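Local coordinates for uncharacterized protein PSPTO_0244 (Pseudomonas syringae pv. tomato, PDB 3MYX), which is of unknown function but belongs to the cupin family, related to (S)-ureidoglycine aminohydrolase cupin domains, and probably binds a small molecule, at residues A[76-81]-A[101-106]; A[91-96]-A[125-130]; A[152-157]-A[170-175]; A[188-193]-A[231-236]; A[49-54]-A[108-113]. One frame throughout, in Å; residues are numbered along the deposited sequence. Where two conformers were deposited one is given.

The five contacts are antiparallel strand pairs in a bicupin-like chain: contacts 1, 2 and 5 build the N-terminal half, contacts 3 and 4 the C-terminal half. Contacts 1 and 5 touch where V76 and A105 meet the W111 ring, and contact 1 meets contact 2 through L78 against A93 and I127. Contacts 3 and 4 share one sheet, centres about 10 Å apart, W172 O lying 2.8 Å from K233 N. The halves meet, among other places, where F234 packs on S92 and L130 of contact 2 and where L189 touches F113 of contact 5. The side chains of W172 and K233 each lie about 4 Å from a bound ethanediol, probably from the crystallisation liquor.

Contact 1 (A[76-81]-A[101-106]). With EDO (1,2-ethanediol), chain D.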
# COMPACT_ATOMS: atom_id res chain seq x y z
N VAL A 76 -6.50 12.85 -7.65
CA VAL A 76 -7.32 13.14 -6.48
C VAL A 76 -6.71 14.33 -5.76
O VAL A 76 -5.50 14.40 -5.59
CB VAL A 76 -7.37 11.94 -5.49
CG1 VAL A 76 -7.91 12.37 -4.10
CG2 VAL A 76 -8.21 10.81 -6.08
N THR A 77 -7.56 15.26 -5.32
CA THR A 77 -7.14 16.30 -4.40
C THR A 77 -7.83 16.04 -3.06
O THR A 77 -9.07 15.92 -2.99
CB THR A 77 -7.45 17.70 -4.91
OG1 THR A 77 -6.69 17.94 -6.10
CG2 THR A 77 -7.10 18.77 -3.86
N LEU A 78 -7.00 15.90 -2.03
CA LEU A 78 -7.44 15.70 -0.66
C LEU A 78 -7.35 17.05 0.04
O LEU A 78 -6.29 17.68 0.03
CB LEU A 78 -6.51 14.70 0.06
CG LEU A 78 -6.36 13.33 -0.59
CD1 LEU A 78 -5.29 12.51 0.13
CD2 LEU A 78 -7.70 12.57 -0.62
N THR A 79 -8.44 17.50 0.64
CA THR A 79 -8.46 18.75 1.38
C THR A 79 -8.93 18.50 2.81
O THR A 79 -9.88 17.76 3.02
CB THR A 79 -9.38 19.78 0.67
OG1 THR A 79 -9.06 19.83 -0.73
CG2 THR A 79 -9.21 21.17 1.29
N SER A 80 -8.28 19.15 3.77
CA SER A 80 -8.69 19.14 5.16
C SER A 80 -8.39 20.52 5.70
O SER A 80 -7.24 20.87 5.90
CB SER A 80 -7.90 18.08 5.94
OG SER A 80 -8.32 18.03 7.30
N GLY A 81 -9.43 21.29 5.97
CA GLY A 81 -9.25 22.68 6.33
C GLY A 81 -8.35 23.35 5.30
O GLY A 81 -8.56 23.21 4.08
N VAL A 101 -12.05 15.31 5.87
CA VAL A 101 -11.40 15.29 4.56
C VAL A 101 -12.40 15.29 3.43
O VAL A 101 -13.44 14.61 3.48
CB VAL A 101 -10.43 14.08 4.45
CG1 VAL A 101 -11.18 12.75 4.55
CG2 VAL A 101 -9.60 14.15 3.16
N ARG A 102 -12.07 16.05 2.40
CA ARG A 102 -12.79 16.01 1.13
C ARG A 102 -11.87 15.32 0.13
O ARG A 102 -10.68 15.68 0.00
CB ARG A 102 -13.19 17.40 0.66
CG ARG A 102 -13.93 17.43 -0.67
CD ARG A 102 -14.45 18.83 -0.89
NE ARG A 102 -15.14 19.03 -2.16
CZ ARG A 102 -16.42 18.73 -2.40
NH1 ARG A 102 -17.19 18.16 -1.47
NH2 ARG A 102 -16.93 18.99 -3.58
N ILE A 103 -12.41 14.31 -0.54
CA ILE A 103 -11.71 13.51 -1.52
C ILE A 103 -12.33 13.85 -2.87
O ILE A 103 -13.47 13.50 -3.12
CB ILE A 103 -11.86 12.01 -1.20
CG1 ILE A 103 -11.36 11.71 0.23
CG2 ILE A 103 -11.14 11.14 -2.25
CD1 ILE A 103 -11.58 10.29 0.74
N ASP A 104 -11.57 14.56 -3.69
CA ASP A 104 -12.08 15.12 -4.94
C ASP A 104 -11.33 14.46 -6.10
O ASP A 104 -10.21 14.83 -6.40
CB ASP A 104 -11.92 16.65 -4.94
CG ASP A 104 -12.51 17.32 -6.14
OD1 ASP A 104 -13.00 16.63 -7.05
OD2 ASP A 104 -12.45 18.56 -6.14
N ALA A 105 -11.97 13.48 -6.75
CA ALA A 105 -11.39 12.71 -7.83
C ALA A 105 -11.82 13.26 -9.18
O ALA A 105 -12.99 13.54 -9.41
CB ALA A 105 -11.81 11.24 -7.73
N GLN A 106 -10.87 13.34 -10.10
CA GLN A 106 -11.21 13.60 -11.48
C GLN A 106 -11.97 12.39 -12.03
O GLN A 106 -11.81 11.28 -11.53
CB GLN A 106 -9.95 13.89 -12.29
CG GLN A 106 -9.36 15.25 -11.94
CD GLN A 106 -10.35 16.38 -12.12
OE1 GLN A 106 -10.73 17.05 -11.16
NE2 GLN A 106 -10.78 16.58 -13.36
C1 EDO D . -12.31 20.12 4.54
O1 EDO D . -12.09 20.34 5.93
C2 EDO D . -13.26 18.95 4.35
O2 EDO D . -14.54 19.24 4.95
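L78 and I103 stand side by side and point the same way on the buried face of an antiparallel β ladder, part of the four-stranded sheet of the N-terminal cupin half. L78 CD2 meets I103 CG1 at 3.9 Å. The first torsions match, chi1 -57° for L78 and -56° for I103, each setting its CG or CG1 anti to the carbonyl carbon, and this agrees with the parallel course of the two side chains. V76, in the conformer described, instead meets I103 at a slant, with its CG1 3.9 Å from I103 CG2. Its other methyl, CG2, rests 4.0 Å from A105 CB. Beyond this apolar row, L78 and I103 both reach I95 of strand 92-95, while V76 and A105 pack on W111.

The reverse face carries T77, T79, R102 and D104; of these, T77 OG1 bonds to T86 OG1 and R102 NH1 to S59 OG. Between the two faces, the backbones are joined by two reciprocal hydrogen bonds in the T77-D104 pair and two in the T79-R102 pair. The shortest of the four, R102 N to T79 O, measures 2.8 Å. Where the ladder ends, a 1,2-ethanediol, probably from the crystallisation liquor, is bonded to Q100 OE1 and accepts from G81 N, which lies 2.8 Å from its O1 with an almost straight N-H...O angle of 175°.

Contact 2 (A[91-96]-A[125-130]); sequences ESAVIG and SGITAL
V94 and T128 face each other as a hydrogen-bonded antiparallel pair, V94 N giving its hydrogen to T128 O at 2.8 Å and T128 N returning one to V94 O. The ladder runs on to G96, whose N reaches G126 O at 2.9 Å with a fairly straight angle of 169°. G126 has a positive phi of 128°, a backbone shape that suits glycine. Toward the other end the bond from L130 N to S92 O is longer, 3.1 Å, and bent to 145°. There a water spans the strands, accepting from S92 N and donating to L130 O over a short 2.6 Å.

Side chains add to the ladder on both faces. Those of V94 and L130 cross at a slant, L130 CD1 lying 4.0 Å from V94 CG2. The same CD1 also lies against S92, whose OG is bonded to L69 O. On the reverse face A93 CB sits 3.4 Å from T128 O.

In the second shell, T99 ties the glycine end: its OG1 bonds both to G96 O and to G126 N, joining the two glycines from outside the ladder.

Strand 92-95 is thus held between two partners, strand 127-130 and strand 66-71. On one face A93 and I127 pack against strands 75-80 and 83-88, while on the other V94, T128 and L130 meet F160 and L159 of strand 154-161.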
# COMPACT_ATOMS: atom_id res chain seq x y z
N GLU A 91 1.79 8.87 -7.29
CA GLU A 91 1.91 9.64 -6.07
C GLU A 91 1.00 9.04 -5.01
O GLU A 91 0.00 8.40 -5.33
CB GLU A 91 1.58 11.11 -6.31
CG GLU A 91 2.53 11.75 -7.31
CD GLU A 91 2.30 13.21 -7.56
OE1 GLU A 91 1.16 13.70 -7.46
OE2 GLU A 91 3.30 13.90 -7.88
N SER A 92 1.38 9.26 -3.75
CA SER A 92 0.73 8.62 -2.63
C SER A 92 0.57 9.59 -1.45
O SER A 92 1.33 10.55 -1.30
CB SER A 92 1.56 7.40 -2.22
OG SER A 92 0.95 6.69 -1.15
N ALA A 93 -0.45 9.33 -0.64
CA ALA A 93 -0.69 10.06 0.59
C ALA A 93 -1.40 9.16 1.58
O ALA A 93 -1.93 8.10 1.22
CB ALA A 93 -1.53 11.32 0.34
N VAL A 94 -1.42 9.63 2.83
CA VAL A 94 -2.12 8.94 3.91
C VAL A 94 -3.18 9.87 4.50
O VAL A 94 -2.92 11.05 4.72
CB VAL A 94 -1.14 8.57 5.07
CG1 VAL A 94 -1.88 7.76 6.14
CG2 VAL A 94 0.04 7.82 4.51
N ILE A 95 -4.38 9.33 4.70
CA ILE A 95 -5.43 9.99 5.48
C ILE A 95 -5.42 9.35 6.87
O ILE A 95 -5.67 8.14 7.00
CB ILE A 95 -6.82 9.79 4.84
CG1 ILE A 95 -6.83 10.32 3.40
CG2 ILE A 95 -7.89 10.46 5.68
CD1 ILE A 95 -8.11 10.01 2.61
N GLY A 96 -5.09 10.11 7.90
CA GLY A 96 -5.10 9.57 9.22
C GLY A 96 -6.51 9.32 9.71
O GLY A 96 -7.49 9.95 9.24
N SER A 125 -4.65 12.39 13.19
CA SER A 125 -5.46 12.89 12.09
C SER A 125 -4.67 13.89 11.24
O SER A 125 -3.77 14.58 11.71
CB SER A 125 -6.72 13.54 12.63
OG SER A 125 -6.43 14.66 13.43
N GLY A 126 -5.06 13.96 9.98
CA GLY A 126 -4.44 14.83 9.00
C GLY A 126 -4.05 14.05 7.76
O GLY A 126 -4.06 12.83 7.73
N ILE A 127 -3.69 14.80 6.73
CA ILE A 127 -3.21 14.21 5.48
C ILE A 127 -1.69 14.34 5.42
O ILE A 127 -1.13 15.40 5.70
CB ILE A 127 -3.80 14.88 4.22
CG1 ILE A 127 -5.32 15.00 4.27
CG2 ILE A 127 -3.38 14.12 2.98
CD1 ILE A 127 -5.85 16.21 3.41
N THR A 128 -1.02 13.25 5.04
CA THR A 128 0.44 13.23 4.88
C THR A 128 0.78 12.84 3.44
O THR A 128 0.47 11.74 3.02
CB THR A 128 1.12 12.25 5.88
OG1 THR A 128 0.77 12.59 7.22
CG2 THR A 128 2.65 12.30 5.77
N ALA A 129 1.41 13.75 2.70
CA ALA A 129 1.93 13.45 1.36
C ALA A 129 3.23 12.66 1.49
O ALA A 129 3.98 12.83 2.45
CB ALA A 129 2.18 14.74 0.60
N LEU A 130 3.50 11.78 0.52
CA LEU A 130 4.66 10.88 0.56
C LEU A 130 5.52 11.09 -0.68
O LEU A 130 5.15 10.63 -1.76
CB LEU A 130 4.21 9.41 0.64
CG LEU A 130 3.23 9.04 1.76
CD1 LEU A 130 2.69 7.62 1.53
CD2 LEU A 130 3.84 9.16 3.15
O HOH W 1 3.87 11.13 -3.97

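Contact 3 (A[152-157]-A[170-175])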
# COMPACT_ATOMS: atom_id res chain seq x y z
N PRO A 152 21.72 -7.57 1.53
CA PRO A 152 21.65 -6.29 0.83
C PRO A 152 21.92 -5.11 1.77
O PRO A 152 22.00 -5.28 2.99
CB PRO A 152 20.18 -6.23 0.38
CG PRO A 152 19.46 -6.97 1.48
CD PRO A 152 20.38 -8.07 1.89
N GLN A 153 22.05 -3.93 1.18
CA GLN A 153 21.94 -2.65 1.89
C GLN A 153 20.57 -2.07 1.62
O GLN A 153 20.20 -1.85 0.46
CB GLN A 153 23.03 -1.69 1.42
CG GLN A 153 24.42 -2.26 1.62
CD GLN A 153 25.49 -1.23 1.37
OE1 GLN A 153 25.83 -0.94 0.22
NE2 GLN A 153 26.05 -0.69 2.44
N CYS A 154 19.81 -1.88 2.69
CA CYS A 154 18.45 -1.37 2.62
C CYS A 154 18.40 -0.01 3.31
O CYS A 154 19.15 0.25 4.25
CB CYS A 154 17.45 -2.29 3.33
SG CYS A 154 17.53 -4.02 2.83
N ARG A 155 17.50 0.85 2.83
CA ARG A 155 17.24 2.14 3.46
C ARG A 155 15.74 2.37 3.51
O ARG A 155 15.00 1.87 2.67
CB ARG A 155 17.91 3.30 2.72
CG ARG A 155 19.42 3.18 2.54
CD ARG A 155 19.98 4.35 1.81
NE ARG A 155 19.63 4.30 0.39
CZ ARG A 155 20.36 4.84 -0.59
NH1 ARG A 155 21.47 5.53 -0.33
NH2 ARG A 155 20.00 4.67 -1.84
N SER A 156 15.29 3.19 4.46
CA SER A 156 13.89 3.56 4.56
C SER A 156 13.71 4.92 5.18
O SER A 156 14.63 5.49 5.78
CB SER A 156 13.11 2.54 5.39
OG SER A 156 13.48 2.66 6.74
N ASN A 157 12.49 5.42 5.06
CA ASN A 157 12.05 6.60 5.76
C ASN A 157 10.58 6.37 6.08
O ASN A 157 9.74 6.32 5.18
CB ASN A 157 12.21 7.86 4.89
CG ASN A 157 11.81 9.14 5.62
OD1 ASN A 157 11.02 9.11 6.55
ND2 ASN A 157 12.36 10.26 5.17
N GLY A 170 5.91 4.61 4.19
CA GLY A 170 7.03 5.40 3.74
C GLY A 170 7.62 4.91 2.45
O GLY A 170 6.92 4.32 1.62
N VAL A 171 8.91 5.18 2.30
CA VAL A 171 9.66 4.83 1.12
C VAL A 171 10.87 4.00 1.56
O VAL A 171 11.49 4.28 2.60
CB VAL A 171 10.09 6.08 0.32
CG1 VAL A 171 10.96 5.71 -0.92
CG2 VAL A 171 8.87 6.88 -0.13
N TRP A 172 11.17 2.95 0.79
CA TRP A 172 12.27 2.01 1.07
C TRP A 172 13.04 1.75 -0.19
O TRP A 172 12.46 1.77 -1.29
CB TRP A 172 11.68 0.70 1.54
CG TRP A 172 12.53 -0.53 1.76
CD1 TRP A 172 13.06 -0.94 2.92
CD2 TRP A 172 12.80 -1.57 0.81
NE1 TRP A 172 13.67 -2.17 2.78
CE2 TRP A 172 13.49 -2.58 1.49
CE3 TRP A 172 12.50 -1.76 -0.54
CZ2 TRP A 172 13.88 -3.76 0.86
CZ3 TRP A 172 12.89 -2.93 -1.16
CH2 TRP A 172 13.55 -3.92 -0.45
N ASP A 173 14.33 1.49 -0.07
CA ASP A 173 15.09 0.98 -1.20
C ASP A 173 16.08 -0.08 -0.79
O ASP A 173 16.35 -0.28 0.40
CB ASP A 173 15.69 2.10 -2.09
CG ASP A 173 16.94 2.79 -1.54
OD1 ASP A 173 17.57 2.38 -0.53
OD2 ASP A 173 17.31 3.83 -2.17
N SER A 174 16.58 -0.80 -1.78
CA SER A 174 17.48 -1.90 -1.51
C SER A 174 18.29 -2.24 -2.73
O SER A 174 17.81 -2.20 -3.86
CB SER A 174 16.69 -3.16 -1.10
OG SER A 174 17.55 -4.19 -0.66
N THR A 175 19.51 -2.67 -2.47
CA THR A 175 20.35 -3.35 -3.45
C THR A 175 19.76 -4.76 -3.65
O THR A 175 18.84 -5.19 -2.94
CB THR A 175 21.81 -3.35 -2.95
OG1 THR A 175 21.91 -4.08 -1.73
CG2 THR A 175 22.34 -1.92 -2.73
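D173 OD2 is gripped by R155 NH2 at 2.8 Å and by Y230 OH, and R232 NH1 adds a long, weak ion pair. R155 approaches the carboxylate side-on, one nitrogen to each oxygen, for its NE also bonds to D173 OD1 at 3.0 Å. D173 OD1 lies close to the guanidinium plane and accepts from NE with its syn lone pair, while OD2 is met on its syn side but somewhat out of the carboxylate plane; the two flat groups are turned 35° apart. Two torsions build this salt bridge: chi1 of 77° tucks CG of D173 between its own N and carbonyl carbon, and chi3 of -73° in R155 bends NE out of the otherwise extended chain.

Underneath, the backbones of R155 and D173 form a reciprocal pair, so the bridge closes over its own ladder rung. N157 and V171 repeat that pairing. Past the end of the regular strand the pattern changes, because Q153 N turns to a side chain, T175 OG1, at 2.9 Å, while T175 N still bonds to Q153 O. S174 OG donates to T175 O and lies 3.5 Å from P152 CB.

On the reverse face C154 SG stands 5.1 Å from the centroid of the five-membered ring of W172, an oblique sulfur-aromatic contact. C154 CB is 3.8 Å from W172 NE1, and the indole makes a cation-π contact with K233. The pairing is that of a β-hairpin, strands 154-161 and 168-174, in the seven-stranded antiparallel sheet that the C-terminal, EutQ-like cupin half shares with the N-terminal strand 7-11.

Contact 4 (A[188-193]-A[231-236]); sequences ELMNLI and VRKFYA
I193 CD1 sits squarely over the ring of F234, 3.8 Å from its centroid and only 8° off the ring normal, and this CH-π contact marks the tightly packed end of the strand pair. The two side chains cross at about a right angle. N191 joins from the rim, its OD1 in the ring plane and 3.6 Å from F234 CD2, with its ND2 held by T214 OG1. Next to this, I193 CG2 touches R232 CD at 3.8 Å, while the guanidinium end of R232 is fixed by R132 O and A134 O. The I193 N to R232 O bond is short, 2.8 Å, though bent to 136°, as the chain turns a corner at 193.

The reverse face is more polar, and it is where a bound ethanediol, probably from the crystallisation liquor, approaches to about 4 Å from the K233 side chain. K233 departs with CG between its backbone N and carbonyl carbon (chi1 72°) and then runs extended, passing L192 CD2 at 3.8 Å from its CB and crossing selenomethionine M190 obliquely. Its NZ reaches E188 OE2 at 2.8 Å on the syn side of that oxygen, the two side chains meeting roughly at a right angle. E188 OE1 turns to H184 NE2.

Chemically, then, this buried pair has a mainly apolar side that faces strand 66-71 of the other half, and a charged side where E188 and K233 form a salt bridge near the ethanediol, an arrangement that may mark a ligand-binding pocket of the cupin barrel.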
# COMPACT_ATOMS: atom_id res chain seq x y z
N GLU A 188 1.73 -6.19 4.13
CA GLU A 188 2.51 -5.20 3.37
C GLU A 188 1.90 -4.84 2.03
O GLU A 188 1.72 -5.71 1.18
CB GLU A 188 3.94 -5.72 3.14
CG GLU A 188 4.80 -4.75 2.37
CD GLU A 188 6.27 -5.12 2.32
OE1 GLU A 188 6.64 -6.23 2.75
OE2 GLU A 188 7.05 -4.26 1.85
N LEU A 189 1.63 -3.56 1.82
CA LEU A 189 1.38 -3.02 0.50
C LEU A 189 2.69 -2.45 -0.01
O LEU A 189 3.40 -1.77 0.72
CB LEU A 189 0.32 -1.91 0.52
CG LEU A 189 -0.01 -1.29 -0.85
CD1 LEU A 189 -1.46 -0.84 -0.93
CD2 LEU A 189 0.93 -0.14 -1.20
N MSE A 190 3.01 -2.75 -1.27
CA MSE A 190 4.17 -2.19 -1.95
C MSE A 190 3.75 -1.61 -3.30
O MSE A 190 3.00 -2.26 -4.02
CB MSE A 190 5.22 -3.26 -2.26
CG MSE A 190 5.59 -4.17 -1.14
SE MSE A 190 6.97 -5.46 -1.65
CE MSE A 190 6.44 -5.65 -3.52
N ASN A 191 4.28 -0.45 -3.64
CA ASN A 191 4.14 0.09 -4.98
C ASN A 191 5.54 0.44 -5.43
O ASN A 191 6.26 1.15 -4.73
CB ASN A 191 3.22 1.32 -4.99
CG ASN A 191 3.28 2.09 -6.29
OD1 ASN A 191 4.12 2.97 -6.45
ND2 ASN A 191 2.39 1.75 -7.23
N LEU A 192 5.96 -0.11 -6.56
CA LEU A 192 7.35 0.05 -6.96
C LEU A 192 7.58 1.38 -7.68
O LEU A 192 6.99 1.67 -8.73
CB LEU A 192 7.84 -1.10 -7.84
CG LEU A 192 7.77 -2.50 -7.22
CD1 LEU A 192 8.68 -3.43 -7.99
CD2 LEU A 192 8.10 -2.58 -5.75
N ILE A 193 8.45 2.19 -7.09
CA ILE A 193 8.90 3.46 -7.67
C ILE A 193 10.01 3.20 -8.70
O ILE A 193 10.03 3.83 -9.75
CB ILE A 193 9.38 4.41 -6.52
CG1 ILE A 193 8.21 4.76 -5.59
CG2 ILE A 193 10.07 5.67 -7.08
CD1 ILE A 193 8.65 5.36 -4.27
N VAL A 231 15.73 -1.87 -6.08
CA VAL A 231 14.29 -1.65 -5.95
C VAL A 231 14.05 -0.49 -5.02
O VAL A 231 14.71 -0.35 -4.00
CB VAL A 231 13.59 -2.92 -5.43
CG1 VAL A 231 12.13 -2.66 -5.10
CG2 VAL A 231 13.69 -4.06 -6.44
N ARG A 232 13.09 0.36 -5.38
CA ARG A 232 12.60 1.40 -4.50
C ARG A 232 11.10 1.31 -4.48
O ARG A 232 10.48 1.15 -5.55
CB ARG A 232 13.05 2.76 -4.98
CG ARG A 232 12.61 3.94 -4.13
CD ARG A 232 13.12 5.22 -4.78
NE ARG A 232 12.91 6.41 -3.97
CZ ARG A 232 13.79 6.94 -3.10
NH1 ARG A 232 14.97 6.42 -2.82
NH2 ARG A 232 13.43 8.00 -2.46
N LYS A 233 10.50 1.42 -3.30
CA LYS A 233 9.06 1.25 -3.19
C LYS A 233 8.44 2.16 -2.16
O LYS A 233 9.09 2.50 -1.17
CB LYS A 233 8.73 -0.21 -2.84
CG LYS A 233 9.07 -0.61 -1.43
CD LYS A 233 9.09 -2.12 -1.25
CE LYS A 233 9.29 -2.50 0.19
NZ LYS A 233 9.42 -4.00 0.36
N PHE A 234 7.18 2.52 -2.39
CA PHE A 234 6.31 2.94 -1.32
C PHE A 234 5.89 1.69 -0.58
O PHE A 234 5.63 0.64 -1.20
CB PHE A 234 5.03 3.58 -1.86
CG PHE A 234 5.19 4.96 -2.41
CD1 PHE A 234 5.58 6.00 -1.58
CD2 PHE A 234 4.84 5.26 -3.72
CE1 PHE A 234 5.67 7.31 -2.07
CE2 PHE A 234 4.93 6.56 -4.21
CZ PHE A 234 5.33 7.58 -3.40
N TYR A 235 5.75 1.79 0.74
CA TYR A 235 5.23 0.70 1.53
C TYR A 235 4.23 1.17 2.57
O TYR A 235 4.30 2.31 3.06
CB TYR A 235 6.34 -0.07 2.23
CG TYR A 235 7.14 0.75 3.23
CD1 TYR A 235 6.70 0.89 4.55
CD2 TYR A 235 8.30 1.40 2.85
CE1 TYR A 235 7.43 1.64 5.47
CE2 TYR A 235 9.01 2.15 3.75
CZ TYR A 235 8.59 2.28 5.05
OH TYR A 235 9.35 3.07 5.90
N ALA A 236 3.32 0.27 2.90
CA ALA A 236 2.54 0.33 4.14
C ALA A 236 2.73 -1.03 4.79
O ALA A 236 2.43 -2.05 4.15
CB ALA A 236 1.05 0.58 3.86

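Contact 5 (A[49-54]-A[108-113]); sequences AGIVEF and ESLWAF
V52 and W111 make a CH-π contact in which V52 CB hangs over the five-membered ring, 3.8 Å from its centroid. V52 CG1 continues over the same face to W111 CZ2 at 3.5 Å, and F54 CB meets the far corner of the indole, CH2, at 3.6 Å. A chi1 of 56° places W111 CG between its own N and carbonyl carbon, the crowded position. F113, with a similar chi1 of 76°, lays its face over the A49-G50 peptide, F113 CZ standing 3.5 Å from G50 N. G50, with no side chain, lets the F113 ring lie directly on the backbone.

Aliphatic packing lines the other face: L110 runs alongside E53, its CD1 3.9 Å from E53 CG, and its CD2 touches I51 CB.

Hydrogen bonds between the two strands are all backbone, six bonds in three reciprocal pairs, G50-F113, V52-W111 and F54-S109. The shortest, V52 N to W111 O, spans 2.8 Å and is fairly straight, whereas S109 N to F54 O is bent to 139°.

In the fold, strand 109-116 lies between strands 47-54 and 66-71, W111 packing on L69 and M71 of the latter. Strand 37-39 flanks strand 47-54, with R37 making a cation-π contact to F113, and strand 214-217 of the other half touches A49 and A112.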
# COMPACT_ATOMS: atom_id res chain seq x y z
N ALA A 49 -7.16 -4.17 1.82
CA ALA A 49 -6.41 -3.69 0.67
C ALA A 49 -7.21 -3.92 -0.61
O ALA A 49 -8.00 -4.85 -0.69
CB ALA A 49 -5.02 -4.38 0.58
N GLY A 50 -7.00 -3.06 -1.59
CA GLY A 50 -7.71 -3.18 -2.84
C GLY A 50 -7.51 -1.96 -3.70
O GLY A 50 -6.43 -1.34 -3.67
N ILE A 51 -8.54 -1.64 -4.48
CA ILE A 51 -8.55 -0.43 -5.28
C ILE A 51 -9.87 0.32 -5.09
O ILE A 51 -10.88 -0.24 -4.64
CB ILE A 51 -8.27 -0.71 -6.79
CG1 ILE A 51 -9.42 -1.53 -7.41
CG2 ILE A 51 -6.90 -1.39 -6.97
CD1 ILE A 51 -9.31 -1.76 -8.91
N VAL A 52 -9.82 1.61 -5.37
CA VAL A 52 -11.00 2.46 -5.41
C VAL A 52 -11.09 3.07 -6.81
O VAL A 52 -10.08 3.57 -7.33
CB VAL A 52 -10.98 3.57 -4.35
CG1 VAL A 52 -12.15 4.54 -4.54
CG2 VAL A 52 -11.01 2.94 -2.95
N GLU A 53 -12.27 2.98 -7.42
CA GLU A 53 -12.58 3.67 -8.66
C GLU A 53 -13.57 4.78 -8.30
O GLU A 53 -14.62 4.52 -7.74
CB GLU A 53 -13.18 2.69 -9.67
CG GLU A 53 -12.21 1.58 -10.03
CD GLU A 53 -12.68 0.64 -11.12
OE1 GLU A 53 -13.69 0.92 -11.78
OE2 GLU A 53 -12.02 -0.40 -11.30
N PHE A 54 -13.23 6.03 -8.61
CA PHE A 54 -14.06 7.15 -8.23
C PHE A 54 -13.83 8.32 -9.17
O PHE A 54 -12.75 8.45 -9.75
CB PHE A 54 -13.74 7.52 -6.78
CG PHE A 54 -14.86 8.21 -6.07
CD1 PHE A 54 -16.04 7.54 -5.77
CD2 PHE A 54 -14.72 9.52 -5.62
CE1 PHE A 54 -17.06 8.17 -5.08
CE2 PHE A 54 -15.75 10.15 -4.91
CZ PHE A 54 -16.91 9.48 -4.67
N GLU A 108 -13.02 9.08 -13.71
CA GLU A 108 -12.31 7.89 -14.15
C GLU A 108 -10.94 7.78 -13.46
O GLU A 108 -9.95 7.41 -14.10
CB GLU A 108 -12.18 7.89 -15.69
CG GLU A 108 -13.49 8.21 -16.41
CD GLU A 108 -14.53 7.13 -16.25
OE1 GLU A 108 -14.16 5.95 -16.04
OE2 GLU A 108 -15.73 7.45 -16.36
N SER A 109 -10.88 8.13 -12.18
CA SER A 109 -9.65 7.95 -11.40
C SER A 109 -9.68 6.59 -10.70
O SER A 109 -10.75 6.01 -10.44
CB SER A 109 -9.49 9.07 -10.38
OG SER A 109 -9.32 10.33 -11.00
N LEU A 110 -8.49 6.08 -10.40
CA LEU A 110 -8.34 4.76 -9.81
C LEU A 110 -7.09 4.77 -8.96
O LEU A 110 -6.01 5.14 -9.43
CB LEU A 110 -8.22 3.69 -10.92
CG LEU A 110 -8.28 2.20 -10.53
CD1 LEU A 110 -8.75 1.33 -11.74
CD2 LEU A 110 -6.96 1.66 -9.94
N TRP A 111 -7.24 4.34 -7.71
CA TRP A 111 -6.09 4.19 -6.83
C TRP A 111 -6.11 2.89 -6.08
O TRP A 111 -7.17 2.31 -5.86
CB TRP A 111 -6.00 5.35 -5.84
CG TRP A 111 -7.17 5.65 -4.95
CD1 TRP A 111 -7.36 5.23 -3.66
CD2 TRP A 111 -8.27 6.53 -5.24
NE1 TRP A 111 -8.48 5.80 -3.13
CE2 TRP A 111 -9.08 6.58 -4.07
CE3 TRP A 111 -8.66 7.27 -6.36
CZ2 TRP A 111 -10.23 7.36 -3.99
CZ3 TRP A 111 -9.83 8.02 -6.29
CH2 TRP A 111 -10.59 8.06 -5.11
N ALA A 112 -4.92 2.41 -5.71
CA ALA A 112 -4.82 1.30 -4.77
C ALA A 112 -4.90 1.85 -3.35
O ALA A 112 -4.55 2.99 -3.08
CB ALA A 112 -3.53 0.52 -4.95
N PHE A 113 -5.36 1.02 -2.42
CA PHE A 113 -5.41 1.41 -1.03
C PHE A 113 -4.98 0.30 -0.10
O PHE A 113 -5.09 -0.90 -0.41
CB PHE A 113 -6.83 1.88 -0.64
CG PHE A 113 -7.83 0.75 -0.45
CD1 PHE A 113 -7.97 0.11 0.78
CD2 PHE A 113 -8.62 0.31 -1.50
CE1 PHE A 113 -8.86 -0.94 0.96
CE2 PHE A 113 -9.53 -0.75 -1.31
CZ PHE A 113 -9.63 -1.38 -0.08